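Local coordinates for protein group II chitinase (PDB 6JAW) that probably hydrolyses internal glycosidic bonds of chitin through this family 18 catalytic domain of a much longer insect protein, at residues D199-W204 with V211-Y216. Numbering follows the deposited sequence.
With BBO (2-[3-(morpholin-4-yl)propyl]-1H-benzo[de]isoquinoline-1,3(2H)-dione), chain B; NAG (2-acetamido-2-deoxy-beta-D-glucopyranose), chain C.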
loop_
_atom_site.group_PDB
_atom_site.type_symbol
_atom_site.label_atom_id
_atom_site.label_comp_id
_atom_site.label_asym_id
_atom_site.label_seq_id
_atom_site.Cartn_x
_atom_site.Cartn_y
_atom_site.Cartn_z
ATOM N N ASP A 199 3.682 -2.152 7.344
ATOM C CA ASP A 199 4.467 -3.382 7.445
ATOM C C ASP A 199 5.875 -3.111 7.959
ATOM O O ASP A 199 6.832 -3.783 7.564
ATOM C CB ASP A 199 4.530 -4.123 6.108
ATOM C CG ASP A 199 3.195 -4.684 5.698
ATOM O OD1 ASP A 199 2.287 -4.781 6.555
ATOM O OD2 ASP A 199 3.050 -5.002 4.508
ATOM N N TYR A 200 6.026 -2.118 8.835
ATOM C CA TYR A 200 7.295 -1.971 9.535
ATOM C C TYR A 200 7.584 -3.184 10.406
ATOM O O TYR A 200 8.750 -3.510 10.656
ATOM C CB TYR A 200 7.283 -0.718 10.400
ATOM C CG TYR A 200 7.332 0.568 9.624
ATOM C CD1 TYR A 200 8.535 1.064 9.147
ATOM C CD2 TYR A 200 6.174 1.291 9.369
ATOM C CE1 TYR A 200 8.586 2.255 8.445
ATOM C CE2 TYR A 200 6.213 2.483 8.672
ATOM C CZ TYR A 200 7.422 2.960 8.214
ATOM O OH TYR A 200 7.471 4.144 7.513
ATOM N N HIS A 201 6.540 -3.850 10.887
ATOM C CA HIS A 201 6.691 -4.979 11.787
ATOM C C HIS A 201 5.672 -6.043 11.424
ATOM O O HIS A 201 4.574 -5.740 10.951
ATOM C CB HIS A 201 6.527 -4.553 13.253
ATOM C CG HIS A 201 7.549 -3.558 13.703
ATOM N ND1 HIS A 201 8.885 -3.869 13.831
ATOM C CD2 HIS A 201 7.435 -2.246 14.027
ATOM C CE1 HIS A 201 9.549 -2.797 14.224
ATOM N NE2 HIS A 201 8.692 -1.799 14.351
ATOM N N GLY A 202 6.059 -7.290 11.639
ATOM C CA GLY A 202 5.188 -8.419 11.385
ATOM C C GLY A 202 5.810 -9.678 11.945
ATOM O O GLY A 202 6.866 -9.634 12.579
ATOM N N GLN A 203 5.145 -10.811 11.681
ATOM C CA GLN A 203 5.588 -12.098 12.216
ATOM C C GLN A 203 7.066 -12.369 11.940
ATOM O O GLN A 203 7.736 -13.017 12.751
ATOM C CB GLN A 203 4.735 -13.240 11.640
ATOM C CG GLN A 203 4.874 -13.448 10.127
ATOM C CD GLN A 203 3.914 -14.494 9.567
ATOM O OE1 GLN A 203 3.926 -15.653 9.987
ATOM N NE2 GLN A 203 3.089 -14.090 8.604
ATOM N N TRP A 204 7.596 -11.880 10.813
ATOM C CA TRP A 204 8.995 -12.109 10.468
ATOM C C TRP A 204 9.964 -11.527 11.497
ATOM O O TRP A 204 11.123 -11.959 11.546
ATOM C CB TRP A 204 9.296 -11.520 9.088
ATOM C CG TRP A 204 8.940 -10.074 8.989
ATOM C CD1 TRP A 204 9.737 -9.014 9.310
ATOM C CD2 TRP A 204 7.692 -9.518 8.549
ATOM N NE1 TRP A 204 9.063 -7.832 9.097
ATOM C CE2 TRP A 204 7.807 -8.116 8.631
ATOM C CE3 TRP A 204 6.489 -10.071 8.093
ATOM C CZ2 TRP A 204 6.768 -7.262 8.275
ATOM C CZ3 TRP A 204 5.459 -9.219 7.741
ATOM C CH2 TRP A 204 5.603 -7.832 7.835
ATOM N N VAL A 211 2.223 -2.539 13.001
ATOM C CA VAL A 211 2.270 -2.554 11.540
ATOM C C VAL A 211 2.735 -1.219 10.966
ATOM O O VAL A 211 3.435 -1.195 9.950
ATOM C CB VAL A 211 0.894 -2.971 10.967
ATOM C CG1 VAL A 211 -0.221 -2.020 11.421
ATOM C CG2 VAL A 211 0.941 -3.063 9.440
ATOM N N ALA A 212 2.375 -0.094 11.584
ATOM C CA ALA A 212 2.631 1.220 10.985
ATOM C C ALA A 212 2.771 2.298 12.049
ATOM O O ALA A 212 1.911 3.177 12.191
ATOM C CB ALA A 212 1.534 1.592 9.990
ATOM N N PRO A 213 3.881 2.296 12.784
ATOM C CA PRO A 213 4.138 3.392 13.723
ATOM C C PRO A 213 4.273 4.708 12.981
ATOM O O PRO A 213 4.884 4.775 11.911
ATOM C CB PRO A 213 5.466 3.000 14.383
ATOM C CG PRO A 213 5.738 1.609 13.952
ATOM C CD PRO A 213 5.037 1.399 12.667
ATOM N N LEU A 214 3.688 5.756 13.563
ATOM C CA LEU A 214 3.840 7.101 13.028
ATOM C C LEU A 214 5.128 7.747 13.528
ATOM O O LEU A 214 5.882 8.331 12.745
ATOM C CB LEU A 214 2.631 7.957 13.408
ATOM C CG LEU A 214 2.674 9.439 13.024
ATOM C CD1 LEU A 214 2.855 9.606 11.519
ATOM C CD2 LEU A 214 1.406 10.149 13.487
ATOM N N TYR A 215 5.400 7.654 14.826
ATOM C CA TYR A 215 6.576 8.280 15.408
ATOM C C TYR A 215 7.446 7.235 16.086
ATOM O O TYR A 215 7.006 6.121 16.391
ATOM C CB TYR A 215 6.194 9.371 16.421
ATOM C CG TYR A 215 5.507 10.555 15.792
ATOM C CD1 TYR A 215 6.148 11.312 14.824
ATOM C CD2 TYR A 215 4.218 10.910 16.153
ATOM C CE1 TYR A 215 5.522 12.392 14.233
ATOM C CE2 TYR A 215 3.586 11.993 15.571
ATOM C CZ TYR A 215 4.244 12.726 14.608
ATOM O OH TYR A 215 3.630 13.805 14.018
ATOM N N TYR A 216 8.699 7.616 16.306
ATOM C CA TYR A 216 9.618 6.805 17.087
ATOM C C TYR A 216 9.025 6.495 18.457
ATOM O O TYR A 216 8.399 7.349 19.092
ATOM C CB TYR A 216 10.949 7.543 17.243
ATOM C CG TYR A 216 11.963 6.837 18.111
ATOM C CD1 TYR A 216 12.675 5.747 17.630
ATOM C CD2 TYR A 216 12.223 7.269 19.407
ATOM C CE1 TYR A 216 13.612 5.098 18.418
ATOM C CE2 TYR A 216 13.161 6.626 20.205
ATOM C CZ TYR A 216 13.851 5.543 19.703
ATOM O OH TYR A 216 14.781 4.895 20.482
HETATM C C10 BBO B . 9.419 -7.984 5.177
HETATM C C13 BBO B . 4.656 -7.498 3.798
HETATM C C15 BBO B . 3.080 -7.172 1.867
HETATM C C17 BBO B . -0.020 -5.247 2.226
HETATM C C01 BBO B . 10.504 -8.770 5.546
HETATM C C02 BBO B . 10.382 -10.163 5.619
HETATM C C03 BBO B . 9.164 -10.772 5.320
HETATM C C04 BBO B . 8.995 -12.165 5.380
HETATM C C05 BBO B . 7.746 -12.721 5.069
HETATM C C06 BBO B . 6.676 -11.934 4.702
HETATM C C07 BBO B . 6.847 -10.585 4.646
HETATM C C08 BBO B . 8.084 -9.989 4.951
HETATM C C09 BBO B . 8.222 -8.591 4.884
HETATM C C11 BBO B . 7.035 -7.727 4.476
HETATM C C12 BBO B . 5.665 -9.722 4.242
HETATM C C14 BBO B . 4.547 -7.124 2.319
HETATM C C16 BBO B . 1.460 -5.434 1.859
HETATM C C18 BBO B . 0.034 -7.566 2.674
HETATM C C19 BBO B . 1.300 -7.261 3.462
HETATM N N01 BBO B . 5.796 -8.320 4.162
HETATM N N02 BBO B . 2.190 -6.378 2.708
HETATM O O01 BBO B . 7.179 -6.343 4.406
HETATM O O02 BBO B . 4.446 -10.331 3.944
HETATM O O03 BBO B . -0.738 -6.413 2.536
HETATM C C1 NAG C . 10.128 13.432 12.915
HETATM C C2 NAG C . 10.424 13.742 14.392
HETATM C C3 NAG C . 11.413 14.903 14.526
HETATM C C4 NAG C . 12.647 14.692 13.659
HETATM C C5 NAG C . 12.224 14.435 12.221
HETATM C C6 NAG C . 13.392 14.152 11.302
HETATM C C7 NAG C . 8.758 13.366 16.157
HETATM C C8 NAG C . 7.480 13.847 16.770
HETATM N N2 NAG C . 9.194 14.056 15.101
HETATM O O3 NAG C . 11.797 15.006 15.892
HETATM O O4 NAG C . 13.483 15.843 13.709
HETATM O O5 NAG C . 11.370 13.283 12.185
HETATM O O6 NAG C . 13.599 12.759 11.110
HETATM O O7 NAG C . 9.362 12.392 16.592
#
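Val211 meets the turn at Asp199 and Tyr200 through its backbone carbonyl. Its O accepts a hydrogen bond from Tyr200 N at 3.0 Å. Asp199 N is 2.8 Å from the same Val211 O but too badly angled to be hydrogen-bonded. With Val211 CG2 swung opposite the backbone N, that methyl reaches to 3.6 Å from Asp199 OD1. OD1 is hydrogen-bonded to Tyr251 OH and Gln253 NE2, and Val211 packs against the same two residues of strand 244-257. The other oxygen, Asp199 OD2, lies 2.4 Å from morpholine N02 of the bound naphthalimide ligand, a hydrogen bond of doubtful length. Both segments belong to the long loop between strand 192-195 and helix 227-236 of the TIM barrel, the fold of glycoside hydrolase family 18. Trp204 turns one ring face to the ligand's fused rings, with ligand C09 3.6 Å above the plane, over the ring centre. Gly202 CA backs the opposite face. Next, Ala212 brings its CA to the edge of the Tyr200 ring, 3.9 Å from CD2. Pro213 makes the main apolar contact: its CD is 3.5 Å from Tyr200 CD2. Tyr200 OH is hydrogen-bonded to Thr230 OG1. Pro213 CG also approaches the edge of the His201 ring, 4.2 Å from CD2, while His201 ND1 is hydrogen-bonded to Asp205 OD2. Further on, acetyl methyl C8 of the N-acetylglucosamine lies over one face of the Tyr215 ring; Asn228 is N-glycosylated.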